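Long-range contact in carbonic anhydrase (Geobacillus kaustophilus, PDB 3VNP), which catalyses the reversible hydration of carbon dioxide to hydrogencarbonate as a homotrimeric gamma-class carbonic anhydrase with magnesium or zinc in its active site: residues Ile63-Ser67 with Val84-Ser88. Sequence-based numbering, arbitrary orientation.
Sequences ILHQS and VILHS. With MG (magnesium ion), chain E.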
loop_
_atom_site.group_PDB
_atom_site.type_symbol
_atom_site.label_atom_id
_atom_site.label_comp_id
_atom_site.label_asym_id
_atom_site.label_seq_id
_atom_site.Cartn_x
_atom_site.Cartn_y
_atom_site.Cartn_z
ATOM N N ILE A 63 -5.156 4.253 3.561
ATOM C CA ILE A 63 -6.487 4.218 2.992
ATOM C C ILE A 63 -7.512 4.343 4.115
ATOM O O ILE A 63 -7.539 3.528 5.044
ATOM C CB ILE A 63 -6.760 2.897 2.240
ATOM C CG1 ILE A 63 -5.587 2.555 1.318
ATOM C CG2 ILE A 63 -8.048 3.025 1.435
ATOM C CD1 ILE A 63 -5.269 3.631 0.292
ATOM N N LEU A 64 -8.342 5.376 4.031
ATOM C CA LEU A 64 -9.392 5.590 5.018
ATOM C C LEU A 64 -10.744 5.468 4.328
ATOM O O LEU A 64 -11.020 6.173 3.360
ATOM C CB LEU A 64 -9.242 6.965 5.679
ATOM C CG LEU A 64 -8.284 6.980 6.885
ATOM C CD1 LEU A 64 -6.901 6.490 6.459
ATOM C CD2 LEU A 64 -8.202 8.384 7.477
ATOM N N HIS A 65 -11.572 4.543 4.810
ATOM C CA HIS A 65 -12.898 4.343 4.242
ATOM C C HIS A 65 -13.873 3.869 5.325
ATOM O O HIS A 65 -13.511 3.747 6.495
ATOM C CB HIS A 65 -12.848 3.319 3.101
ATOM C CG HIS A 65 -14.005 3.415 2.153
ATOM N ND1 HIS A 65 -14.516 2.322 1.487
ATOM C CD2 HIS A 65 -14.747 4.474 1.755
ATOM C CE1 HIS A 65 -15.523 2.704 0.722
ATOM N NE2 HIS A 65 -15.684 4.005 0.867
ATOM N N GLN A 66 -15.112 3.595 4.936
ATOM C CA GLN A 66 -16.100 3.157 5.905
ATOM C C GLN A 66 -17.060 2.113 5.349
ATOM O O GLN A 66 -17.198 1.951 4.133
ATOM C CB GLN A 66 -16.940 4.349 6.403
ATOM C CG GLN A 66 -16.237 5.699 6.472
ATOM C CD GLN A 66 -16.048 6.316 5.101
ATOM O OE1 GLN A 66 -16.945 6.263 4.263
ATOM N NE2 GLN A 66 -14.888 6.917 4.868
ATOM N N SER A 67 -17.699 1.398 6.271
ATOM C CA SER A 67 -18.724 0.416 5.943
ATOM C C SER A 67 -20.013 1.159 6.367
ATOM O O SER A 67 -19.962 2.084 7.196
ATOM C CB SER A 67 -18.523 -0.880 6.747
ATOM O OG SER A 67 -18.499 -0.640 8.142
ATOM N N VAL A 84 -1.374 2.465 6.108
ATOM C CA VAL A 84 -2.310 1.821 7.006
ATOM C C VAL A 84 -3.713 1.863 6.411
ATOM O O VAL A 84 -4.071 2.798 5.688
ATOM C CB VAL A 84 -2.340 2.508 8.394
ATOM C CG1 VAL A 84 -3.616 2.110 9.163
ATOM C CG2 VAL A 84 -1.115 2.103 9.192
ATOM N N ILE A 85 -4.494 0.833 6.705
ATOM C CA ILE A 85 -5.872 0.775 6.252
ATOM C C ILE A 85 -6.749 0.978 7.491
ATOM O O ILE A 85 -6.606 0.272 8.488
ATOM C CB ILE A 85 -6.219 -0.591 5.625
ATOM C CG1 ILE A 85 -5.432 -0.792 4.330
ATOM C CG2 ILE A 85 -7.714 -0.668 5.356
ATOM C CD1 ILE A 85 -5.689 -2.137 3.649
ATOM N N LEU A 86 -7.636 1.959 7.437
ATOM C CA LEU A 86 -8.540 2.222 8.547
ATOM C C LEU A 86 -9.925 2.127 7.959
ATOM O O LEU A 86 -10.294 2.917 7.094
ATOM C CB LEU A 86 -8.311 3.621 9.127
ATOM C CG LEU A 86 -6.939 3.879 9.754
ATOM C CD1 LEU A 86 -6.862 5.316 10.244
ATOM C CD2 LEU A 86 -6.712 2.911 10.899
ATOM N N HIS A 87 -10.689 1.143 8.415
ATOM C CA HIS A 87 -12.027 0.947 7.892
ATOM C C HIS A 87 -13.078 1.043 8.990
ATOM O O HIS A 87 -13.210 0.137 9.809
ATOM C CB HIS A 87 -12.095 -0.410 7.197
ATOM C CG HIS A 87 -13.031 -0.441 6.032
ATOM N ND1 HIS A 87 -14.382 -0.686 6.165
ATOM C CD2 HIS A 87 -12.813 -0.234 4.711
ATOM C CE1 HIS A 87 -14.955 -0.628 4.976
ATOM N NE2 HIS A 87 -14.025 -0.353 4.078
ATOM N N SER A 88 -13.824 2.146 8.997
ATOM C CA SER A 88 -14.863 2.367 10.000
ATOM C C SER A 88 -14.311 2.079 11.383
ATOM O O SER A 88 -14.974 1.459 12.212
ATOM C CB SER A 88 -16.062 1.463 9.740
ATOM O OG SER A 88 -16.793 1.910 8.619
HETATM MG MG MG E . -14.236 0.018 1.729
HETATM O O HOH W 1 -15.750 -1.046 0.149
#
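The imidazole of His87 lies with one face against the backbone of His65 and Gln66, the carbonyl carbon of His65 sitting over the ring centre, while Ser67 CB meets its edge. The His65 ring stands almost perpendicular to it, the planes at 88°, and has the metal-bound water at its edge, in plane. This is the gamma-class carbonic anhydrase site built on a left-handed parallel beta-helix: adjacent coils place equivalent strand positions side by side, so two histidines converge on one ion. Magnesium is held by His65 ND1 at 2.3 Å and His87 NE2 at 2.4 Å, together with the water and His82 of a neighbouring subunit. His65 CG is anti to the backbone N (chi1 -159°), which carries ND1 to the metal beside the His87 ring. The remaining ring nitrogens are also fixed, His65 NE2 by Asp46 and His87 ND1 by Asp105, second-shell carboxylates that limit rotation of both imidazoles.

Beneath the rings, strands 63-65 and 85-87 run parallel, their axes 4.9 Å apart. Backbone hydrogen bonds join them, among them Leu86 N to Ile63 O at 2.9 Å and His65 N to Leu86 O at 3.1 Å. On the face of the sheet turned from the metal, Leu64 and Leu86 lie alongside each other, CD1 to CD1 at 4.0 Å, and both reach Ile74 of strand 72-74.

Just past strand 85-87, Ser88 N donates to His65 O, at the end of strand 63-65. Ser88 OG receives the backbone N-H of Ser67 at 2.6 Å from N to OG, with 167° at the hydrogen, and is also hydrogen-bonded to Asn70 O. Replacing Ser88 with an alanine would probably leave Ser67 N and Asn70 O without their shared hydroxyl partner, freeing the turn beside His87 to shift. The same Ser88 OG lies 3.3 Å from Gln66 CB.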